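PDB 7AM1: protein SSD1, which binds untranslated regions of messenger RNAs and can repress their translation, as a pseudonuclease of the RNase II family that has no enzymatic activity. Local coordinates for residues S505-A508 and R509-N512; G545-V548 and I549-K553; L524-S527 and L528-K532. One frame throughout, in Å; residues are numbered along the deposited sequence.

Contact 1. Residues S505-A508 and R509-N512; sequences SFYA and RRIN
The last turn of helix 495-510, in the RNB domain, closes with the Tyr507 ring met by Arg510 at its edge and by Ile511 over one face. Backbone bonds hold the spacing: Arg510 N reaches Phe506 O at 2.9 Å and Ile511 N reaches Tyr507 O at 3.0 Å. Because CG1 of Ile511 is placed between its backbone N and carbonyl carbon (chi1 64°), the branch is carried over the ring. There CD1 makes an off-centre CH-pi contact, 4.1 Å from the ring centroid, and comes to 3.6 Å of Tyr507 CZ. Isoleucine suits this buried place, being apolar and broad enough to cover part of a ring. Arg510 NH1 lies in the ring plane, 3.3 Å from Tyr507 CE1. That guanidinium is committed to a salt bridge with Glu551 and a hydrogen bond to Leu652 O. On the more exposed flank Arg509 runs alongside Phe506, with NH2 3.7 Å from CD1. Its NH1 gives a hydrogen bond to a water that donates to Ser505 OG, which is also hydrogen-bonded to Ile502 O; the long, flexible arginine suits this exposed position, its head lying by the Phe506 ring and reaching the water. Asn512, with a positive phi of 63°, is the C' residue: its N makes a weak bond to Arg509 O, and the N of the following residue returns to Ala508 O, the Schellman motif of a helix C terminus.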
ATOM      1  N   SER A 505      -1.390  23.228  14.250  1.00 43.21           N
ATOM      2  CA  SER A 505      -2.422  23.285  15.280  1.00 44.71           C
ATOM      3  C   SER A 505      -3.564  22.317  14.979  1.00 41.75           C
ATOM      4  O   SER A 505      -4.131  21.722  15.902  1.00 41.85           O
ATOM      5  CB  SER A 505      -2.954  24.713  15.439  1.00 47.78           C
ATOM      6  OG  SER A 505      -3.887  25.035  14.424  1.00 48.57           O
ATOM      7  N   PHE A 506      -3.936  22.162  13.701  1.00 40.49           N
ATOM      8  CA  PHE A 506      -4.891  21.118  13.339  1.00 40.30           C
ATOM      9  C   PHE A 506      -4.354  19.750  13.738  1.00 40.68           C
ATOM     10  O   PHE A 506      -5.063  18.925  14.326  1.00 41.86           O
ATOM     11  CB  PHE A 506      -5.169  21.112  11.832  1.00 39.94           C
ATOM     12  CG  PHE A 506      -5.947  22.294  11.330  1.00 41.38           C
ATOM     13  CD1 PHE A 506      -6.501  23.216  12.195  1.00 41.38           C
ATOM     14  CD2 PHE A 506      -6.158  22.448   9.969  1.00 40.81           C
ATOM     15  CE1 PHE A 506      -7.224  24.290  11.706  1.00 42.47           C
ATOM     16  CE2 PHE A 506      -6.874  23.513   9.477  1.00 40.83           C
ATOM     17  CZ  PHE A 506      -7.417  24.435  10.347  1.00 41.55           C
ATOM     18  N   TYR A 507      -3.088  19.498  13.403  1.00 40.43           N
ATOM     19  CA  TYR A 507      -2.458  18.213  13.675  1.00 40.79           C
ATOM     20  C   TYR A 507      -2.406  17.938  15.169  1.00 41.95           C
ATOM     21  O   TYR A 507      -2.770  16.848  15.626  1.00 41.35           O
ATOM     22  CB  TYR A 507      -1.053  18.219  13.070  1.00 41.60           C
ATOM     23  CG  TYR A 507      -0.208  17.011  13.376  1.00 42.51           C
ATOM     24  CD1 TYR A 507      -0.569  15.754  12.916  1.00 41.11           C
ATOM     25  CD2 TYR A 507       0.977  17.133  14.091  1.00 45.03           C
ATOM     26  CE1 TYR A 507       0.212  14.647  13.178  1.00 41.95           C
ATOM     27  CE2 TYR A 507       1.770  16.029  14.354  1.00 45.65           C
ATOM     28  CZ  TYR A 507       1.385  14.793  13.895  1.00 44.11           C
ATOM     29  OH  TYR A 507       2.177  13.701  14.161  1.00 44.76           O
ATOM     30  N   ALA A 508      -1.967  18.930  15.947  1.00 41.95           N
ATOM     31  CA  ALA A 508      -1.836  18.750  17.386  1.00 43.34           C
ATOM     32  C   ALA A 508      -3.169  18.399  18.026  1.00 43.89           C
ATOM     33  O   ALA A 508      -3.226  17.594  18.962  1.00 42.89           O
ATOM     34  CB  ALA A 508      -1.263  20.019  18.017  1.00 44.74           C
ATOM     35  N   ARG A 509      -4.255  19.002  17.545  1.00 46.31           N
ATOM     36  CA  ARG A 509      -5.566  18.664  18.084  1.00 50.56           C
ATOM     37  C   ARG A 509      -5.993  17.276  17.609  1.00 44.52           C
ATOM     38  O   ARG A 509      -6.585  16.508  18.375  1.00 43.31           O
ATOM     39  CB  ARG A 509      -6.577  19.745  17.700  1.00 61.02           C
ATOM     40  CG  ARG A 509      -7.844  19.737  18.554  1.00 73.47           C
ATOM     41  CD  ARG A 509      -8.804  20.860  18.160  1.00 84.59           C
ATOM     42  NE  ARG A 509      -9.010  20.891  16.713  1.00 91.46           N
ATOM     43  CZ  ARG A 509      -8.680  21.902  15.908  1.00 95.87           C
ATOM     44  NH1 ARG A 509      -8.149  23.023  16.387  1.00 97.57           N
ATOM     45  NH2 ARG A 509      -8.911  21.792  14.609  1.00 96.52           N
ATOM     46  N   ARG A 510      -5.702  16.936  16.348  1.00 42.86           N
ATOM     47  CA  ARG A 510      -6.103  15.634  15.821  1.00 42.02           C
ATOM     48  C   ARG A 510      -5.484  14.496  16.629  1.00 42.85           C
ATOM     49  O   ARG A 510      -6.167  13.524  16.970  1.00 43.76           O
ATOM     50  CB  ARG A 510      -5.714  15.498  14.347  1.00 41.44           C
ATOM     51  CG  ARG A 510      -6.283  14.232  13.691  1.00 40.90           C
ATOM     52  CD  ARG A 510      -5.911  14.098  12.215  1.00 40.07           C
ATOM     53  NE  ARG A 510      -4.465  14.018  11.994  1.00 38.92           N
ATOM     54  CZ  ARG A 510      -3.701  12.981  12.330  1.00 38.12           C
ATOM     55  NH1 ARG A 510      -2.396  13.012  12.082  1.00 37.34           N
ATOM     56  NH2 ARG A 510      -4.231  11.915  12.921  1.00 37.97           N
ATOM     57  N   ILE A 511      -4.185  14.593  16.933  1.00 42.37           N
ATOM     58  CA  ILE A 511      -3.516  13.538  17.687  1.00 43.98           C
ATOM     59  C   ILE A 511      -3.469  13.855  19.179  1.00 44.36           C
ATOM     60  O   ILE A 511      -2.826  13.134  19.947  1.00 43.40           O
ATOM     61  CB  ILE A 511      -2.085  13.264  17.163  1.00 44.82           C
ATOM     62  CG1 ILE A 511      -1.164  14.473  17.358  1.00 46.08           C
ATOM     63  CG2 ILE A 511      -2.131  12.848  15.704  1.00 43.85           C
ATOM     64  CD1 ILE A 511       0.318  14.112  17.312  1.00 46.49           C
ATOM     65  N   ASN A 512      -4.125  14.937  19.600  1.00 47.73           N
ATOM     66  CA  ASN A 512      -4.306  15.215  21.027  1.00 50.70           C
ATOM     67  C   ASN A 512      -2.971  15.444  21.734  1.00 51.17           C
ATOM     68  O   ASN A 512      -2.761  15.006  22.867  1.00 51.25           O
ATOM     69  CB  ASN A 512      -5.087  14.075  21.690  1.00 53.18           C
ATOM     70  CG  ASN A 512      -5.621  14.450  23.048  1.00 55.96           C
ATOM     71  OD1 ASN A 512      -6.027  15.587  23.267  1.00 59.33           O
ATOM     72  ND2 ASN A 512      -5.627  13.495  23.970  1.00 55.16           N
TER
HETATM   73  O   HOH W   1      -6.502  25.119  15.097  1.00 47.75           O

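Contact 2. Residues G545-V548 and I549-K553; sequences GFVV and INEIK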
ATOM      1  N   GLY A 545       6.321  19.949   3.417  1.00 38.93           N
ATOM      2  CA  GLY A 545       5.294  20.593   2.614  1.00 40.38           C
ATOM      3  C   GLY A 545       4.083  19.705   2.409  1.00 41.13           C
ATOM      4  O   GLY A 545       2.940  20.141   2.569  1.00 41.08           O
ATOM      5  N   PHE A 546       4.319  18.440   2.050  1.00 38.90           N
ATOM      6  CA  PHE A 546       3.203  17.514   1.903  1.00 36.42           C
ATOM      7  C   PHE A 546       2.426  17.385   3.209  1.00 35.58           C
ATOM      8  O   PHE A 546       1.191  17.388   3.206  1.00 35.69           O
ATOM      9  CB  PHE A 546       3.689  16.138   1.453  1.00 35.21           C
ATOM     10  CG  PHE A 546       2.605  15.087   1.490  1.00 34.54           C
ATOM     11  CD1 PHE A 546       1.741  14.922   0.418  1.00 36.19           C
ATOM     12  CD2 PHE A 546       2.415  14.303   2.618  1.00 33.31           C
ATOM     13  CE1 PHE A 546       0.722  13.969   0.458  1.00 36.16           C
ATOM     14  CE2 PHE A 546       1.397  13.356   2.663  1.00 32.72           C
ATOM     15  CZ  PHE A 546       0.552  13.190   1.583  1.00 34.34           C
ATOM     16  N   VAL A 547       3.133  17.270   4.336  1.00 34.80           N
ATOM     17  CA  VAL A 547       2.467  17.044   5.615  1.00 34.14           C
ATOM     18  C   VAL A 547       1.613  18.249   5.988  1.00 35.30           C
ATOM     19  O   VAL A 547       0.496  18.100   6.500  1.00 34.40           O
ATOM     20  CB  VAL A 547       3.509  16.730   6.705  1.00 35.55           C
ATOM     21  CG1 VAL A 547       2.868  16.714   8.084  1.00 37.51           C
ATOM     22  CG2 VAL A 547       4.187  15.399   6.427  1.00 33.89           C
ATOM     23  N   VAL A 548       2.122  19.459   5.739  1.00 36.60           N
ATOM     24  CA  VAL A 548       1.358  20.676   6.013  1.00 37.27           C
ATOM     25  C   VAL A 548       0.041  20.657   5.247  1.00 35.99           C
ATOM     26  O   VAL A 548      -1.041  20.815   5.827  1.00 35.23           O
ATOM     27  CB  VAL A 548       2.190  21.924   5.661  1.00 39.32           C
ATOM     28  CG1 VAL A 548       1.302  23.163   5.606  1.00 39.74           C
ATOM     29  CG2 VAL A 548       3.296  22.130   6.671  1.00 39.35           C
ATOM     30  N   ILE A 549       0.116  20.471   3.928  1.00 34.34           N
ATOM     31  CA  ILE A 549      -1.092  20.457   3.116  1.00 34.78           C
ATOM     32  C   ILE A 549      -1.954  19.249   3.464  1.00 34.28           C
ATOM     33  O   ILE A 549      -3.187  19.336   3.434  1.00 33.99           O
ATOM     34  CB  ILE A 549      -0.732  20.477   1.618  1.00 35.89           C
ATOM     35  CG1 ILE A 549       0.085  21.731   1.269  1.00 37.55           C
ATOM     36  CG2 ILE A 549      -1.984  20.349   0.758  1.00 36.54           C
ATOM     37  CD1 ILE A 549      -0.591  23.068   1.587  1.00 38.34           C
ATOM     38  N   ASN A 550      -1.332  18.111   3.802  1.00 33.88           N
ATOM     39  CA  ASN A 550      -2.096  16.901   4.101  1.00 34.14           C
ATOM     40  C   ASN A 550      -2.902  17.058   5.389  1.00 33.34           C
ATOM     41  O   ASN A 550      -4.042  16.586   5.475  1.00 31.06           O
ATOM     42  CB  ASN A 550      -1.162  15.686   4.200  1.00 34.62           C
ATOM     43  CG  ASN A 550      -1.911  14.344   4.113  1.00 35.46           C
ATOM     44  OD1 ASN A 550      -2.874  14.198   3.353  1.00 33.74           O
ATOM     45  ND2 ASN A 550      -1.461  13.361   4.892  1.00 34.77           N
ATOM     46  N   GLU A 551      -2.334  17.708   6.408  1.00 32.23           N
ATOM     47  CA  GLU A 551      -3.089  17.871   7.646  1.00 35.88           C
ATOM     48  C   GLU A 551      -4.209  18.890   7.477  1.00 35.77           C
ATOM     49  O   GLU A 551      -5.249  18.782   8.137  1.00 37.02           O
ATOM     50  CB  GLU A 551      -2.165  18.266   8.794  1.00 38.05           C
ATOM     51  CG  GLU A 551      -1.344  17.101   9.346  1.00 39.69           C
ATOM     52  CD  GLU A 551      -2.203  16.023  10.000  1.00 41.31           C
ATOM     53  OE1 GLU A 551      -3.236  16.368  10.616  1.00 40.99           O
ATOM     54  OE2 GLU A 551      -1.847  14.826   9.889  1.00 42.95           O
ATOM     55  N   ILE A 552      -4.030  19.870   6.592  1.00 38.13           N
ATOM     56  CA  ILE A 552      -5.130  20.778   6.284  1.00 38.73           C
ATOM     57  C   ILE A 552      -6.238  20.035   5.547  1.00 37.82           C
ATOM     58  O   ILE A 552      -7.422  20.215   5.848  1.00 38.10           O
ATOM     59  CB  ILE A 552      -4.617  21.994   5.487  1.00 38.52           C
ATOM     60  CG1 ILE A 552      -3.811  22.918   6.408  1.00 39.33           C
ATOM     61  CG2 ILE A 552      -5.780  22.757   4.850  1.00 39.56           C
ATOM     62  CD1 ILE A 552      -3.013  23.977   5.674  1.00 39.54           C
ATOM     63  N   LYS A 553      -5.877  19.177   4.590  1.00 37.75           N
ATOM     64  CA  LYS A 553      -6.878  18.407   3.856  1.00 36.97           C
ATOM     65  C   LYS A 553      -7.598  17.418   4.764  1.00 35.78           C
ATOM     66  O   LYS A 553      -8.791  17.152   4.574  1.00 35.10           O
ATOM     67  CB  LYS A 553      -6.222  17.674   2.687  1.00 38.14           C
ATOM     68  CG  LYS A 553      -5.875  18.572   1.510  1.00 40.03           C
ATOM     69  CD  LYS A 553      -5.055  17.841   0.457  1.00 41.57           C
ATOM     70  CE  LYS A 553      -4.810  18.722  -0.758  1.00 42.73           C
ATOM     71  NZ  LYS A 553      -4.003  18.027  -1.802  1.00 42.25           N
TER
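Asn550 lies along the ring of Phe546, one turn earlier in helix 544-568, and its side chain touches that ring over its whole length. CB sits over one face, toward the rim, in a CH-pi contact 4.1 Å from the ring centroid, and it also rests 3.1 Å from Phe546 O. CG comes next, 3.7 Å from Phe546 CZ. At the tip the branches divide: ND2 lies 3.6 Å from Phe546 CE2, while OD1 passes CZ at 4.0 Å. Both residues hold CG anti to the backbone N (chi1 171° in Phe546), which sends the two side chains the same way, and the amide and ring planes are only 30° apart. ND2 is a probable hydrogen-bond donor to Glu526 OE1. Beneath them Asn550 N bonds to Phe546 O at 2.7 Å. Another side of the helix is apolar: Val548 CG1 meets Ile552 CD1 at 4.4 Å, and both pack on helix 495-510, where beta-branched chains fill the buried interface. The asparagine CB thus packs over the face while the amide lies past the rim at CE2 and CZ, a mainly dispersive contact, and the polar N-H can be spent on a carboxylate instead of on the ring.

Contact 3. Residues L524-S527 and L528-K532; sequences LLES and LDDEK
The carboxylates of Glu526 and Asp530 run in company at the end of helix 523-529, joined by one water that donates to both, at 2.7 Å from Glu526 OE2 and 2.7 Å from Asp530 OD2. The two oxygens themselves are 4.5 Å apart and the carboxylate planes 66° apart; the nearer approach is Glu526 OE2 to Asp530 CB, 3.7 Å. From outside the turn, cations reach the same carboxylates directly: Arg554 pairs with Glu526 OE1, Lys703 with Asp530 OD1, and Arg665 and Arg666 with Asp530 OD2. The next shell is the backbone. Glu526 O accepts from Asp529 N at 2.8 Å and from Asp530 N at 3.1 Å, the first donor well above the carbonyl plane and the second within it, as the helix unwinds into an extended chain. Ser527 turns its hydroxyl back on its own helix: with OG between backbone N and carbonyl carbon (chi1 79°), it donates to Leu524 O, 2.7 Å away, in the carbonyl plane on a lone pair. Leu525 CD2 and Leu528 CD1 meet at 4.0 Å on an apolar side, where leucines suit the buried site. Two buried acids this close would probably disfavour each other's negative charge, but the bridging water and the surrounding arginines and lysine would be expected to offset that and keep both ionised.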
ATOM      1  N   LEU A 524       3.548   5.322   6.509  1.00 35.10           N
ATOM      2  CA  LEU A 524       2.838   4.079   6.232  1.00 36.34           C
ATOM      3  C   LEU A 524       1.374   4.186   6.652  1.00 37.60           C
ATOM      4  O   LEU A 524       0.482   3.712   5.939  1.00 38.46           O
ATOM      5  CB  LEU A 524       3.540   2.908   6.927  1.00 36.71           C
ATOM      6  CG  LEU A 524       4.997   2.662   6.501  1.00 37.87           C
ATOM      7  CD1 LEU A 524       5.609   1.473   7.233  1.00 39.71           C
ATOM      8  CD2 LEU A 524       5.145   2.475   4.997  1.00 36.70           C
ATOM      9  N   LEU A 525       1.095   4.827   7.788  1.00 37.26           N
ATOM     10  CA  LEU A 525      -0.301   4.985   8.183  1.00 37.60           C
ATOM     11  C   LEU A 525      -1.062   5.837   7.168  1.00 34.20           C
ATOM     12  O   LEU A 525      -2.224   5.551   6.862  1.00 33.64           O
ATOM     13  CB  LEU A 525      -0.407   5.586   9.582  1.00 40.16           C
ATOM     14  CG  LEU A 525       0.209   4.785  10.733  1.00 42.78           C
ATOM     15  CD1 LEU A 525      -0.407   5.223  12.063  1.00 44.31           C
ATOM     16  CD2 LEU A 525       0.077   3.283  10.544  1.00 43.61           C
ATOM     17  N   GLU A 526      -0.421   6.870   6.613  1.00 33.79           N
ATOM     18  CA  GLU A 526      -1.071   7.639   5.551  1.00 33.11           C
ATOM     19  C   GLU A 526      -1.513   6.727   4.411  1.00 32.78           C
ATOM     20  O   GLU A 526      -2.622   6.877   3.881  1.00 30.66           O
ATOM     21  CB  GLU A 526      -0.133   8.738   5.043  1.00 33.37           C
ATOM     22  CG  GLU A 526      -0.440   9.289   3.642  1.00 33.96           C
ATOM     23  CD  GLU A 526      -1.763  10.038   3.536  1.00 35.58           C
ATOM     24  OE1 GLU A 526      -2.395  10.325   4.578  1.00 35.32           O
ATOM     25  OE2 GLU A 526      -2.160  10.358   2.394  1.00 35.89           O
ATOM     26  N   SER A 527      -0.671   5.755   4.036  1.00 34.62           N
ATOM     27  CA  SER A 527      -0.977   4.895   2.898  1.00 33.75           C
ATOM     28  C   SER A 527      -2.125   3.939   3.188  1.00 32.89           C
ATOM     29  O   SER A 527      -2.655   3.336   2.249  1.00 33.51           O
ATOM     30  CB  SER A 527       0.272   4.114   2.453  1.00 34.21           C
ATOM     31  OG  SER A 527       0.541   3.003   3.288  1.00 34.48           O
ATOM     32  N   LEU A 528      -2.509   3.768   4.454  1.00 32.45           N
ATOM     33  CA  LEU A 528      -3.747   3.064   4.752  1.00 33.60           C
ATOM     34  C   LEU A 528      -4.969   3.834   4.271  1.00 34.20           C
ATOM     35  O   LEU A 528      -6.015   3.221   4.040  1.00 34.03           O
ATOM     36  CB  LEU A 528      -3.872   2.804   6.253  1.00 34.99           C
ATOM     37  CG  LEU A 528      -2.892   1.798   6.857  1.00 38.40           C
ATOM     38  CD1 LEU A 528      -2.954   1.860   8.381  1.00 40.73           C
ATOM     39  CD2 LEU A 528      -3.185   0.378   6.360  1.00 38.89           C
ATOM     40  N   ASP A 529      -4.874   5.155   4.113  1.00 33.96           N
ATOM     41  CA  ASP A 529      -6.035   5.916   3.677  1.00 32.56           C
ATOM     42  C   ASP A 529      -5.991   6.319   2.212  1.00 31.12           C
ATOM     43  O   ASP A 529      -7.038   6.355   1.566  1.00 30.84           O
ATOM     44  CB  ASP A 529      -6.212   7.189   4.508  1.00 34.25           C
ATOM     45  CG  ASP A 529      -7.525   7.878   4.211  1.00 34.18           C
ATOM     46  OD1 ASP A 529      -8.575   7.290   4.550  1.00 33.72           O
ATOM     47  OD2 ASP A 529      -7.510   8.980   3.619  1.00 33.72           O
ATOM     48  N   ASP A 530      -4.813   6.579   1.656  1.00 33.16           N
ATOM     49  CA  ASP A 530      -4.731   7.204   0.345  1.00 34.22           C
ATOM     50  C   ASP A 530      -3.416   6.803  -0.302  1.00 33.72           C
ATOM     51  O   ASP A 530      -2.534   6.226   0.338  1.00 33.66           O
ATOM     52  CB  ASP A 530      -4.857   8.728   0.492  1.00 35.98           C
ATOM     53  CG  ASP A 530      -5.358   9.413  -0.760  1.00 38.46           C
ATOM     54  OD1 ASP A 530      -5.777   8.727  -1.713  1.00 39.19           O
ATOM     55  OD2 ASP A 530      -5.319  10.666  -0.782  1.00 40.39           O
ATOM     56  N   GLU A 531      -3.297   7.102  -1.591  1.00 33.32           N
ATOM     57  CA  GLU A 531      -2.067   6.858  -2.329  1.00 33.66           C
ATOM     58  C   GLU A 531      -1.351   8.170  -2.616  1.00 33.82           C
ATOM     59  O   GLU A 531      -1.967   9.237  -2.690  1.00 35.71           O
ATOM     60  CB  GLU A 531      -2.346   6.138  -3.651  1.00 32.68           C
ATOM     61  CG  GLU A 531      -3.136   4.844  -3.511  1.00 33.69           C
ATOM     62  CD  GLU A 531      -4.631   5.067  -3.432  1.00 33.54           C
ATOM     63  OE1 GLU A 531      -5.230   4.694  -2.400  1.00 32.55           O
ATOM     64  OE2 GLU A 531      -5.210   5.624  -4.396  1.00 33.86           O
ATOM     65  N   LYS A 532      -0.042   8.068  -2.829  1.00 32.64           N
ATOM     66  CA  LYS A 532       0.743   9.222  -3.236  1.00 33.62           C
ATOM     67  C   LYS A 532       0.372   9.619  -4.658  1.00 34.48           C
ATOM     68  O   LYS A 532       0.022   8.776  -5.491  1.00 35.87           O
ATOM     69  CB  LYS A 532       2.241   8.917  -3.179  1.00 33.13           C
ATOM     70  CG  LYS A 532       2.822   8.763  -1.789  1.00 32.94           C
ATOM     71  CD  LYS A 532       4.340   8.617  -1.870  1.00 34.42           C
ATOM     72  CE  LYS A 532       4.973   8.592  -0.495  1.00 35.03           C
ATOM     73  NZ  LYS A 532       6.433   8.327  -0.581  1.00 36.43           N
TER
HETATM   74  O   HOH W   2      -3.324  11.948   0.513  1.00 34.95           O

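Going from the N terminus, the contacts come in the order 1, 3, 2, in series, none nested within or crossing another. Each closes only a turn or two of local chain: contact 1 ends helix 495-510, contact 3 ends the short helix 523-529, and contact 2 lies near the start of helix 544-568. Space joins what sequence separates. Contact 2 touches both others, through its Glu551 end toward contact 1 and through Asn550 toward contact 3, whereas contacts 1 and 3 remain about 8 Å apart at their nearest atoms. Arg554, just beyond contact 2, pairs with both Glu551 and Glu526, so helix 544-568 ties the two helix ends together inside the RNB domain.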